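Local coordinates for protein lactose Operon Repressor (Escherichia coli, PDB 1JYE) that represses transcription of the lactose operon by binding operator DNA, here as a dimeric variant with decreased operator affinity, at residues G178-A183 against N208-I213; S162-T167 against W201-T206; I182-G187 against L196-W201; S224-T229 against A253-T258; M249-M254 against S280-P285. The protein carries 1 engineered substitution. All blocks are in the same frame, centred on the assembly; numbering follows the deposited sequence.

In the fold
Following the chain from its N terminus, contact 2 opens first, on the helix 163-177, and closes at 201-206, tying that helix to helix 192-207. Contact 1 starts inside this span and ends beyond it at 208-213, so the two cross. Contact 3 leaves from the same strand as contact 1, sharing Ile182 and Ala183, and lies wholly within the span of contact 2; it packs strand 182-186 on helix 192-207 and shares Trp201 with contact 2. Contacts 4 and 5 follow in series and meet on helix 247-259, where they share Ala253 and Met254. Leu185 touches Gly225 of contact 4, and Gly187 touches Met249 of contact 5, linking the two groups through strand 182-186.

Contact 1: residues G178-A183 against N208-I213; sequences GHQQIA and NQIQPI
Ile182 and Ile213 share the one direct hydrogen bond of this contact, a backbone pair in which Ile213 N reaches Ile182 O at 2.9 Å. The bond is somewhat bent, with an N-H...O angle of 143°. A water bridge reinforces it: one molecule donates to Gln180 O and to Gln211 O while accepting from Ile182 N, so three backbone groups of the two segments are joined where they do not meet directly.

Van der Waals contacts of aliphatic carbons against oxygen atoms fill in around these bonds. Pro212 CB lies 3.2 Å from Ile182 O, the oxygen that accepts from Ile213 N. The Ile213 methyl CG2 comes up against the terminal amide of Gln181, 3.4 Å from OE1, the two side chains crossing at about a right angle. Ile210 CG2 lies 3.6 Å from Gln180 O.

Each segment begins at the Schellman motif that ends a helix, with Gly178 and Gln209 at positive phi; the first runs into strand 182-186 and the second leads to its parallel neighbour 214-217. Behind them, Ile210 rests on Val175 of helix 163-177, Pro212 and Ile182 meet Leu205 of helix 192-207, and backbone bonds from Ala183 continue the sheet to strand 241-244.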
# COMPACT_ATOMS: atom_id res chain seq x y z
N GLY A 178 -4.83 25.63 20.54
CA GLY A 178 -4.59 27.06 20.42
C GLY A 178 -4.28 27.58 19.02
O GLY A 178 -3.98 28.77 18.85
N HIS A 179 -4.36 26.72 18.01
CA HIS A 179 -4.07 27.14 16.64
C HIS A 179 -5.15 28.02 16.03
O HIS A 179 -6.34 27.75 16.16
CB HIS A 179 -3.86 25.91 15.76
CG HIS A 179 -2.61 25.15 16.07
ND1 HIS A 179 -1.37 25.58 15.65
CD2 HIS A 179 -2.40 24.03 16.79
CE1 HIS A 179 -0.45 24.75 16.11
NE2 HIS A 179 -1.05 23.80 16.80
N GLN A 180 -4.70 29.07 15.35
CA GLN A 180 -5.59 30.02 14.68
C GLN A 180 -5.18 30.21 13.22
O GLN A 180 -6.00 30.59 12.39
CB GLN A 180 -5.56 31.37 15.40
CG GLN A 180 -6.05 31.32 16.84
CD GLN A 180 -7.52 31.01 16.96
OE1 GLN A 180 -7.97 29.93 16.57
NE2 GLN A 180 -8.29 31.96 17.49
N GLN A 181 -3.91 29.96 12.93
CA GLN A 181 -3.36 30.08 11.57
C GLN A 181 -3.25 28.67 11.00
O GLN A 181 -2.24 28.00 11.18
CB GLN A 181 -1.97 30.72 11.61
CG GLN A 181 -1.95 32.17 12.07
CD GLN A 181 -2.61 33.11 11.08
OE1 GLN A 181 -3.84 33.18 11.00
NE2 GLN A 181 -1.80 33.82 10.30
N ILE A 182 -4.29 28.24 10.29
CA ILE A 182 -4.34 26.89 9.75
C ILE A 182 -4.43 26.80 8.24
O ILE A 182 -5.13 27.59 7.60
CB ILE A 182 -5.53 26.14 10.38
CG1 ILE A 182 -5.37 26.15 11.91
CG2 ILE A 182 -5.61 24.71 9.84
CD1 ILE A 182 -6.57 25.63 12.67
N ALA A 183 -3.71 25.84 7.66
CA ALA A 183 -3.74 25.64 6.22
C ALA A 183 -4.34 24.26 5.95
O ALA A 183 -4.22 23.35 6.78
CB ALA A 183 -2.33 25.73 5.64
N ASN A 208 -15.76 27.40 14.36
CA ASN A 208 -14.82 27.88 15.36
C ASN A 208 -14.31 29.28 15.00
O ASN A 208 -13.29 29.75 15.53
CB ASN A 208 -13.66 26.89 15.50
CG ASN A 208 -14.04 25.67 16.33
OD1 ASN A 208 -14.01 25.71 17.56
ND2 ASN A 208 -14.44 24.60 15.66
N GLN A 209 -15.04 29.94 14.11
CA GLN A 209 -14.74 31.30 13.66
C GLN A 209 -13.34 31.51 13.12
O GLN A 209 -12.71 32.54 13.35
CB GLN A 209 -15.04 32.29 14.80
CG GLN A 209 -16.43 32.05 15.40
CD GLN A 209 -16.84 33.07 16.45
OE1 GLN A 209 -17.69 32.79 17.29
NE2 GLN A 209 -16.27 34.27 16.38
N ILE A 210 -12.85 30.52 12.38
CA ILE A 210 -11.53 30.58 11.79
C ILE A 210 -11.58 30.36 10.29
O ILE A 210 -12.26 29.45 9.81
CB ILE A 210 -10.60 29.48 12.37
CG1 ILE A 210 -10.38 29.72 13.86
CG2 ILE A 210 -9.28 29.45 11.60
CD1 ILE A 210 -9.68 28.56 14.56
N GLN A 211 -10.88 31.21 9.55
CA GLN A 211 -10.79 31.07 8.10
C GLN A 211 -9.34 30.62 7.86
O GLN A 211 -8.40 31.25 8.35
CB GLN A 211 -11.06 32.40 7.39
CG GLN A 211 -12.53 32.78 7.36
CD GLN A 211 -12.79 34.03 6.54
OE1 GLN A 211 -12.31 35.11 6.87
NE2 GLN A 211 -13.55 33.89 5.45
N PRO A 212 -9.14 29.51 7.14
CA PRO A 212 -7.78 29.04 6.88
C PRO A 212 -6.96 30.07 6.11
O PRO A 212 -7.50 30.80 5.28
CB PRO A 212 -8.00 27.75 6.09
CG PRO A 212 -9.28 28.01 5.36
CD PRO A 212 -10.13 28.68 6.43
N ILE A 213 -5.65 30.14 6.37
CA ILE A 213 -4.82 31.11 5.68
C ILE A 213 -4.42 30.63 4.29
O ILE A 213 -3.84 31.38 3.51
CB ILE A 213 -3.54 31.46 6.48
CG1 ILE A 213 -2.65 30.23 6.66
CG2 ILE A 213 -3.93 32.03 7.83
CD1 ILE A 213 -1.31 30.56 7.28
O HOH W 1 -6.28 30.17 9.89

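Contact 2: residues S162-T167 against W201-T206; sequences SHEDGT and WHKYLT
Glu164 meets Tyr204 and Lys203 through a single carboxylate oxygen. Tyr204 OH donates to Glu164 OE2 at 2.7 Å, arriving on the anti side of the carboxylate, and Lys203 NZ completes a salt bridge to the same atom at 3.1 Å, from above the carboxylate plane. The Glu164 chain is bent at chi2 (-76°), which turns CD back toward helix 192-207, whereas the lysine reaches across fully extended. Carboxylate and phenol ring stand nearly perpendicular, 81° apart. With two donors on one oxygen, the negative charge is probably drawn toward OE2. Arg207 lies close to Lys203 NZ, a like charge that the carboxylate would probably help to offset.

Two waters extend the polar network. One donates to both Tyr204 OH and Asp165 OD2; the other accepts from Trp201 NE1 in the plane of the indole, 2.9 Å away, and donates to Gly166 O.

Farther in, Thr167 faces helix 192-207. Its OG1 donates to His163 O, one turn back, and also lies at the edge of the Tyr204 ring, 3.5 Å from CE2. Its carbon side packs on Trp201, with CB 3.7 Å from CD1.

The axes of 163-167 and 201-206 approach to 9.5 Å and cross at -54°, two helices packed side by side. Such neighbouring helices covering one face of a parallel sheet are characteristic of the alpha/beta/alpha sandwich of periplasmic binding protein-like domains, the family to which this core belongs.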
# COMPACT_ATOMS: atom_id res chain seq x y z
N SER A 162 -17.45 8.11 8.81
CA SER A 162 -18.03 9.40 9.14
C SER A 162 -17.07 10.56 8.85
O SER A 162 -16.15 10.82 9.63
CB SER A 162 -18.44 9.44 10.61
OG SER A 162 -18.96 10.72 10.95
N HIS A 163 -17.29 11.24 7.74
CA HIS A 163 -16.45 12.38 7.37
C HIS A 163 -16.71 13.56 8.32
O HIS A 163 -15.82 14.35 8.59
CB HIS A 163 -16.73 12.79 5.92
CG HIS A 163 -18.18 12.88 5.59
ND1 HIS A 163 -18.92 14.04 5.74
CD2 HIS A 163 -19.05 11.94 5.14
CE1 HIS A 163 -20.17 13.81 5.41
NE2 HIS A 163 -20.28 12.55 5.04
N GLU A 164 -17.94 13.67 8.82
CA GLU A 164 -18.28 14.75 9.75
C GLU A 164 -17.42 14.62 11.01
O GLU A 164 -16.88 15.61 11.51
CB GLU A 164 -19.76 14.68 10.14
CG GLU A 164 -20.73 14.94 8.99
CD GLU A 164 -20.83 16.41 8.63
OE1 GLU A 164 -21.49 16.73 7.62
OE2 GLU A 164 -20.26 17.26 9.36
N ASP A 165 -17.30 13.40 11.51
CA ASP A 165 -16.53 13.16 12.72
C ASP A 165 -15.03 13.30 12.48
O ASP A 165 -14.32 13.88 13.30
CB ASP A 165 -16.85 11.78 13.29
CG ASP A 165 -18.24 11.71 13.89
OD1 ASP A 165 -18.81 10.60 13.98
OD2 ASP A 165 -18.77 12.77 14.30
N GLY A 166 -14.54 12.77 11.36
CA GLY A 166 -13.12 12.86 11.06
C GLY A 166 -12.62 14.28 10.90
O GLY A 166 -11.54 14.62 11.39
N THR A 167 -13.39 15.12 10.22
CA THR A 167 -12.98 16.50 10.01
C THR A 167 -13.14 17.31 11.29
O THR A 167 -12.31 18.16 11.59
CB THR A 167 -13.77 17.14 8.84
OG1 THR A 167 -15.18 17.05 9.10
CG2 THR A 167 -13.45 16.42 7.53
N TRP A 201 -13.77 20.16 6.78
CA TRP A 201 -12.80 21.03 7.44
C TRP A 201 -13.32 22.45 7.46
O TRP A 201 -13.25 23.13 8.48
CB TRP A 201 -11.45 21.02 6.71
CG TRP A 201 -10.67 19.77 6.92
CD1 TRP A 201 -10.70 18.95 8.01
CD2 TRP A 201 -9.69 19.24 6.03
NE1 TRP A 201 -9.78 17.94 7.85
CE2 TRP A 201 -9.15 18.09 6.65
CE3 TRP A 201 -9.20 19.62 4.78
CZ2 TRP A 201 -8.15 17.32 6.06
CZ3 TRP A 201 -8.20 18.85 4.18
CH2 TRP A 201 -7.69 17.72 4.83
N HIS A 202 -13.83 22.92 6.32
CA HIS A 202 -14.34 24.28 6.25
C HIS A 202 -15.51 24.49 7.19
O HIS A 202 -15.62 25.54 7.82
CB HIS A 202 -14.75 24.62 4.81
CG HIS A 202 -13.60 24.99 3.93
ND1 HIS A 202 -12.82 26.11 4.16
CD2 HIS A 202 -13.08 24.39 2.83
CE1 HIS A 202 -11.88 26.18 3.23
NE2 HIS A 202 -12.02 25.15 2.42
N LYS A 203 -16.39 23.50 7.27
CA LYS A 203 -17.55 23.59 8.15
C LYS A 203 -17.14 23.80 9.60
O LYS A 203 -17.61 24.73 10.26
CB LYS A 203 -18.41 22.33 8.04
CG LYS A 203 -19.56 22.27 9.04
CD LYS A 203 -20.35 20.98 8.90
CE LYS A 203 -21.38 20.85 10.01
NZ LYS A 203 -22.18 19.59 9.90
N TYR A 204 -16.26 22.95 10.11
CA TYR A 204 -15.85 23.07 11.50
C TYR A 204 -14.91 24.23 11.78
O TYR A 204 -14.94 24.79 12.88
CB TYR A 204 -15.29 21.72 11.97
CG TYR A 204 -16.39 20.69 12.01
CD1 TYR A 204 -17.39 20.74 12.98
CD2 TYR A 204 -16.50 19.72 11.01
CE1 TYR A 204 -18.47 19.87 12.96
CE2 TYR A 204 -17.58 18.84 10.97
CZ TYR A 204 -18.57 18.92 11.95
OH TYR A 204 -19.66 18.09 11.90
N LEU A 205 -14.10 24.63 10.81
CA LEU A 205 -13.23 25.78 11.01
C LEU A 205 -14.14 27.00 11.14
O LEU A 205 -13.94 27.85 12.01
CB LEU A 205 -12.27 25.97 9.83
CG LEU A 205 -11.03 25.07 9.82
CD1 LEU A 205 -10.22 25.31 8.55
CD2 LEU A 205 -10.18 25.34 11.05
N THR A 206 -15.16 27.06 10.29
CA THR A 206 -16.11 28.18 10.31
C THR A 206 -16.85 28.20 11.65
O THR A 206 -17.05 29.27 12.23
CB THR A 206 -17.13 28.07 9.17
OG1 THR A 206 -16.45 28.13 7.91
CG2 THR A 206 -18.13 29.22 9.23
O HOH W 2 -19.27 15.61 13.80
O HOH W 3 -9.18 16.12 10.08

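Contact 3: residues I182-G187 against L196-W201; sequences IALLAG and LRLAGW
Leu184 is the first residue of the strand to touch the helix, and it does so with both methyls. CD1 lies 3.9 Å from Leu198 CD1, while CD2 sits 4.0 Å from Trp201 CE3. The leucine CG is anti to the carbonyl carbon (chi1 -52°), beside the backbone N. The leucine and tryptophan side chains slide past each other in opposite directions, both methyls also approaching Trp201 CB, the carbon that carries the indole.

Leu185 directs its side chain away from the helix, toward the other side of the sheet, where it meets Gly225 and Gln228. Its backbone nonetheless takes part: the carbonyl oxygen lies at the rim of the indole, near the ring plane, 3.6 Å from Trp201 CH2. Strand and helix run nearly antiparallel, at 166°, as expected within the beta-alpha-beta crossover formed by strand 182-186, helix 192-207 and strand 214-217, a repeating unit of this periplasmic binding protein-like fold.

Ala186 turns back toward the helix. Its CA lies 4.0 Å from Trp201 CZ3 at the ring edge, and its CB packs 3.9 Å from Leu198 CD2, the small side chain letting the helix approach. An alanine in place of Trp201 would probably open a gap beside Leu184 CD2 and the Leu185 carbonyl, since the six-membered part of the ring fills that position. On one face of the indole lies the carbonyl oxygen of Arg197, 3.5 Å above the plane and offset toward the rim.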
# COMPACT_ATOMS: atom_id res chain seq x y z
N ILE A 182 -4.29 28.24 10.29
CA ILE A 182 -4.34 26.89 9.75
C ILE A 182 -4.43 26.80 8.24
O ILE A 182 -5.13 27.59 7.60
CB ILE A 182 -5.53 26.14 10.38
CG1 ILE A 182 -5.37 26.15 11.91
CG2 ILE A 182 -5.61 24.71 9.84
CD1 ILE A 182 -6.57 25.63 12.67
N ALA A 183 -3.71 25.84 7.66
CA ALA A 183 -3.74 25.64 6.22
C ALA A 183 -4.34 24.26 5.95
O ALA A 183 -4.22 23.35 6.78
CB ALA A 183 -2.33 25.73 5.64
N LEU A 184 -4.98 24.12 4.80
CA LEU A 184 -5.61 22.86 4.41
C LEU A 184 -4.96 22.28 3.16
O LEU A 184 -4.66 23.01 2.22
CB LEU A 184 -7.09 23.07 4.11
CG LEU A 184 -7.95 23.79 5.16
CD1 LEU A 184 -9.39 23.90 4.64
CD2 LEU A 184 -7.91 23.02 6.48
N LEU A 185 -4.73 20.97 3.17
CA LEU A 185 -4.17 20.30 2.00
C LEU A 185 -5.15 19.19 1.69
O LEU A 185 -5.14 18.13 2.32
CB LEU A 185 -2.78 19.72 2.29
CG LEU A 185 -2.18 18.89 1.15
CD1 LEU A 185 -2.25 19.66 -0.17
CD2 LEU A 185 -0.74 18.54 1.48
N ALA A 186 -6.02 19.45 0.72
CA ALA A 186 -7.06 18.51 0.32
C ALA A 186 -6.59 17.43 -0.63
O ALA A 186 -5.54 17.55 -1.27
CB ALA A 186 -8.23 19.28 -0.30
N GLY A 187 -7.38 16.37 -0.72
CA GLY A 187 -7.08 15.29 -1.65
C GLY A 187 -7.59 15.75 -3.00
O GLY A 187 -8.14 16.85 -3.10
N LEU A 196 -15.77 15.60 0.44
CA LEU A 196 -16.47 15.57 1.72
C LEU A 196 -15.53 16.00 2.84
O LEU A 196 -15.93 16.72 3.77
CB LEU A 196 -17.01 14.17 2.01
CG LEU A 196 -18.14 13.68 1.10
CD1 LEU A 196 -18.40 12.20 1.37
CD2 LEU A 196 -19.40 14.51 1.35
N ARG A 197 -14.28 15.57 2.76
CA ARG A 197 -13.28 15.91 3.76
C ARG A 197 -12.99 17.41 3.76
O ARG A 197 -12.95 18.04 4.81
CB ARG A 197 -12.00 15.10 3.49
CG ARG A 197 -10.95 15.12 4.60
CD ARG A 197 -10.01 13.92 4.42
NE ARG A 197 -10.79 12.69 4.40
CZ ARG A 197 -10.38 11.52 3.92
NH1 ARG A 197 -9.16 11.38 3.41
NH2 ARG A 197 -11.20 10.48 3.94
N LEU A 198 -12.80 17.98 2.57
CA LEU A 198 -12.51 19.41 2.49
C LEU A 198 -13.70 20.24 2.97
O LEU A 198 -13.53 21.21 3.70
CB LEU A 198 -12.15 19.80 1.05
CG LEU A 198 -11.85 21.28 0.80
CD1 LEU A 198 -10.75 21.76 1.74
CD2 LEU A 198 -11.43 21.47 -0.66
N ALA A 199 -14.91 19.84 2.57
CA ALA A 199 -16.11 20.57 2.99
C ALA A 199 -16.24 20.52 4.50
O ALA A 199 -16.64 21.50 5.14
CB ALA A 199 -17.35 19.97 2.33
N GLY A 200 -15.91 19.36 5.08
CA GLY A 200 -15.99 19.20 6.52
C GLY A 200 -15.02 20.09 7.25
O GLY A 200 -15.39 20.72 8.25
N TRP A 201 -13.77 20.16 6.78
CA TRP A 201 -12.80 21.03 7.44
C TRP A 201 -13.32 22.45 7.46
O TRP A 201 -13.25 23.13 8.48
CB TRP A 201 -11.45 21.02 6.71
CG TRP A 201 -10.67 19.77 6.92
CD1 TRP A 201 -10.70 18.95 8.01
CD2 TRP A 201 -9.69 19.24 6.03
NE1 TRP A 201 -9.78 17.94 7.85
CE2 TRP A 201 -9.15 18.09 6.65
CE3 TRP A 201 -9.20 19.62 4.78
CZ2 TRP A 201 -8.15 17.32 6.06
CZ3 TRP A 201 -8.20 18.85 4.18
CH2 TRP A 201 -7.69 17.72 4.83

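Contact 4: residues S224-T229 against A253-T258; sequences SGFQQT and AMRAIT
Phe226 and Arg255 stack in a cation-pi contact between two close helices, 222-234 and 247-259, on one side of the parallel sheet. The guanidinium lies flat over the ring, its plane 5° from that of the phenyl, with CZ 3.8 Å from the ring centroid. Arg255 reaches this position with CG anti to the backbone N (chi1 176°) and a chain extended as far as NE, so its methylenes run beside Phe226 CD1 and CE1. A salt bridge from NE to Glu259 would help hold the group flat. At its edge, near the ring plane, the phenyl meets the backbone, CD1 lying 3.6 Å from Ala256 N.

Small residues accompany a close approach of 7.5 Å between the axes of 224-229 and 253-258. Gly225 passes its backbone beside Ala253 N, and Thr229 packs OG1 3.3 Å from Ala253 CB and CG2 3.6 Å from Ala256 CB. The Thr229 hydroxyl donates to Gly225 O, within its own helix.

Beneath the pair, Leu185 of strand 182-186 packs on Gly225 and Thr229. Phe226 also touches Cys281, and Arg255 touches Ser280, of the second subunit, placing the helix pair at the dimer interface.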
# COMPACT_ATOMS: atom_id res chain seq x y z
N SER A 224 2.95 14.88 -3.74
CA SER A 224 2.05 16.01 -3.91
C SER A 224 1.99 16.81 -2.61
O SER A 224 1.86 18.04 -2.63
CB SER A 224 0.64 15.55 -4.33
OG SER A 224 -0.08 14.96 -3.26
N GLY A 225 2.09 16.12 -1.48
CA GLY A 225 2.08 16.81 -0.20
C GLY A 225 3.33 17.66 -0.06
O GLY A 225 3.29 18.77 0.46
N PHE A 226 4.45 17.12 -0.53
CA PHE A 226 5.72 17.83 -0.47
C PHE A 226 5.69 19.07 -1.37
O PHE A 226 6.06 20.16 -0.95
CB PHE A 226 6.85 16.91 -0.93
CG PHE A 226 8.19 17.59 -1.00
CD1 PHE A 226 8.91 17.87 0.15
CD2 PHE A 226 8.71 17.98 -2.23
CE1 PHE A 226 10.14 18.52 0.09
CE2 PHE A 226 9.94 18.64 -2.30
CZ PHE A 226 10.65 18.91 -1.14
N GLN A 227 5.25 18.88 -2.61
CA GLN A 227 5.19 19.98 -3.57
C GLN A 227 4.25 21.10 -3.14
O GLN A 227 4.63 22.27 -3.15
CB GLN A 227 4.76 19.45 -4.94
CG GLN A 227 5.69 18.39 -5.51
CD GLN A 227 5.20 17.82 -6.83
OE1 GLN A 227 4.04 17.42 -6.95
NE2 GLN A 227 6.08 17.77 -7.81
N GLN A 228 3.03 20.74 -2.76
CA GLN A 228 2.06 21.75 -2.34
C GLN A 228 2.52 22.52 -1.11
O GLN A 228 2.35 23.75 -1.03
CB GLN A 228 0.70 21.10 -2.07
CG GLN A 228 0.03 20.57 -3.33
CD GLN A 228 -0.15 21.64 -4.38
OE1 GLN A 228 -0.69 22.72 -4.10
NE2 GLN A 228 0.30 21.36 -5.60
N THR A 229 3.10 21.81 -0.15
CA THR A 229 3.57 22.46 1.07
C THR A 229 4.76 23.36 0.79
O THR A 229 4.86 24.46 1.32
CB THR A 229 3.92 21.41 2.14
OG1 THR A 229 2.76 20.60 2.40
CG2 THR A 229 4.35 22.09 3.44
N ALA A 253 4.26 16.66 3.39
CA ALA A 253 4.21 17.97 4.03
C ALA A 253 5.27 18.06 5.12
O ALA A 253 5.96 19.07 5.25
CB ALA A 253 2.82 18.21 4.64
N MET A 254 5.39 16.99 5.90
CA MET A 254 6.37 16.95 6.98
C MET A 254 7.78 17.10 6.43
O MET A 254 8.62 17.77 7.03
CB MET A 254 6.22 15.64 7.76
CG MET A 254 4.95 15.59 8.61
SD MET A 254 4.59 13.95 9.25
CE MET A 254 6.07 13.65 10.22
N ARG A 255 8.05 16.47 5.29
CA ARG A 255 9.37 16.58 4.69
C ARG A 255 9.60 18.02 4.24
O ARG A 255 10.69 18.57 4.44
CB ARG A 255 9.51 15.65 3.48
CG ARG A 255 10.85 15.82 2.78
CD ARG A 255 10.98 15.03 1.50
NE ARG A 255 12.06 15.60 0.68
CZ ARG A 255 12.08 15.60 -0.64
NH1 ARG A 255 11.10 15.05 -1.34
NH2 ARG A 255 13.08 16.19 -1.29
N ALA A 256 8.59 18.64 3.64
CA ALA A 256 8.71 20.02 3.17
C ALA A 256 9.01 20.94 4.35
O ALA A 256 9.90 21.79 4.28
CB ALA A 256 7.43 20.46 2.47
N ILE A 257 8.26 20.77 5.43
CA ILE A 257 8.43 21.58 6.63
C ILE A 257 9.86 21.45 7.16
O ILE A 257 10.54 22.44 7.41
CB ILE A 257 7.44 21.13 7.73
CG1 ILE A 257 6.01 21.46 7.30
CG2 ILE A 257 7.77 21.81 9.05
CD1 ILE A 257 4.94 20.77 8.13
N THR A 258 10.31 20.20 7.30
CA THR A 258 11.64 19.92 7.82
C THR A 258 12.76 20.48 6.94
O THR A 258 13.70 21.09 7.45
CB THR A 258 11.84 18.41 7.98
OG1 THR A 258 10.81 17.88 8.82
CG2 THR A 258 13.20 18.12 8.63

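Contact 5: residues M249-M254 against S280-P285; sequences MALGAM and SCYIPP
Tyr282 lays its ring against Leu251 as the loop before strand 288-290 passes helix 247-259, a helix-loop contact of the periplasmic binding protein-like domain beside the dimer interface. Leu251 CD1 stands over the centre of the ring, a CH-pi contact 3.7 Å from the centroid and 7° off the normal. The leucine CG is anti to the backbone N (chi1 175°), and chi2 then brings CD1 over the ring; CB also comes 3.7 Å from Tyr282 CE2, and the two side chains cross at about a right angle. Met254 adds a Met-aromatic contact, its SD approaching the ring obliquely at 5.4 Å from the centroid, while its CE touches Tyr282 CB. An alanine in place of Tyr282 would probably leave Leu251 CD1 without the ring face it covers and Met254 SD without its aromatic partner.

Ile283 contributes its backbone, the carbonyl oxygen lying 3.4 Å from Met254 CE. Its side chain leads away from the helix and meets Ile283 of the second subunit, so the same loop serves both the domain core and the dimer.

Pro284 follows through a cis peptide bond, and the carbonyl oxygens of Ile283 and Pro284 both approach the methionine methyl. The Met254 chain is bent at chi3 (61°), placing CE among the loop atoms: Pro284 CD lies 3.9 Å from it, and Pro284 O 3.3 Å.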
# COMPACT_ATOMS: atom_id res chain seq x y z
N MET A 249 0.19 12.17 2.07
CA MET A 249 0.42 13.57 1.73
C MET A 249 1.00 14.27 2.96
O MET A 249 1.80 15.20 2.83
CB MET A 249 -0.88 14.25 1.29
CG MET A 249 -1.38 13.76 -0.05
SD MET A 249 -2.66 14.84 -0.73
CE MET A 249 -3.98 14.48 0.34
N ALA A 250 0.61 13.82 4.15
CA ALA A 250 1.13 14.42 5.38
C ALA A 250 2.63 14.17 5.48
O ALA A 250 3.38 15.02 5.94
CB ALA A 250 0.41 13.86 6.60
N LEU A 251 3.06 12.98 5.06
CA LEU A 251 4.48 12.64 5.08
C LEU A 251 5.23 13.64 4.21
O LEU A 251 6.30 14.14 4.58
CB LEU A 251 4.69 11.22 4.54
CG LEU A 251 6.15 10.77 4.39
CD1 LEU A 251 6.78 10.54 5.76
CD2 LEU A 251 6.19 9.48 3.57
N GLY A 252 4.66 13.92 3.04
CA GLY A 252 5.27 14.87 2.12
C GLY A 252 5.34 16.25 2.74
O GLY A 252 6.35 16.94 2.62
N ALA A 253 4.26 16.66 3.39
CA ALA A 253 4.21 17.97 4.03
C ALA A 253 5.27 18.06 5.12
O ALA A 253 5.96 19.07 5.25
CB ALA A 253 2.82 18.21 4.64
N MET A 254 5.39 16.99 5.90
CA MET A 254 6.37 16.95 6.98
C MET A 254 7.78 17.10 6.43
O MET A 254 8.62 17.77 7.03
CB MET A 254 6.22 15.64 7.76
CG MET A 254 4.95 15.59 8.61
SD MET A 254 4.59 13.95 9.25
CE MET A 254 6.07 13.65 10.22
N SER A 280 2.79 5.45 12.24
CA SER A 280 3.31 5.37 13.60
C SER A 280 4.84 5.50 13.60
O SER A 280 5.45 5.71 14.65
CB SER A 280 2.91 4.05 14.24
OG SER A 280 3.47 2.96 13.53
N CYS A 281 5.45 5.37 12.43
CA CYS A 281 6.90 5.46 12.34
C CYS A 281 7.41 6.63 11.51
O CYS A 281 8.57 6.65 11.11
CB CYS A 281 7.48 4.14 11.82
SG CYS A 281 7.39 2.83 13.06
N TYR A 282 6.55 7.61 11.24
CA TYR A 282 7.00 8.78 10.52
C TYR A 282 7.88 9.53 11.52
O TYR A 282 7.87 9.20 12.71
CB TYR A 282 5.82 9.67 10.10
CG TYR A 282 5.03 9.16 8.92
CD1 TYR A 282 5.44 8.03 8.21
CD2 TYR A 282 3.90 9.84 8.48
CE1 TYR A 282 4.74 7.59 7.09
CE2 TYR A 282 3.19 9.41 7.36
CZ TYR A 282 3.62 8.29 6.67
OH TYR A 282 2.93 7.88 5.56
N ILE A 283 8.62 10.52 11.05
CA ILE A 283 9.49 11.29 11.93
C ILE A 283 9.06 12.75 11.99
O ILE A 283 9.32 13.52 11.06
CB ILE A 283 10.95 11.22 11.45
CG1 ILE A 283 11.40 9.76 11.38
CG2 ILE A 283 11.84 12.02 12.40
CD1 ILE A 283 12.80 9.57 10.81
N PRO A 284 8.38 13.16 13.08
CA PRO A 284 8.01 12.31 14.22
C PRO A 284 6.68 11.59 13.95
O PRO A 284 6.01 11.88 12.95
CB PRO A 284 7.90 13.31 15.36
CG PRO A 284 7.34 14.51 14.68
CD PRO A 284 8.14 14.58 13.39
N PRO A 285 6.29 10.65 14.82
CA PRO A 285 5.04 9.91 14.63
C PRO A 285 3.87 10.87 14.39
O PRO A 285 3.72 11.88 15.09
CB PRO A 285 4.92 9.12 15.92
CG PRO A 285 6.36 8.74 16.17
CD PRO A 285 7.07 10.07 15.94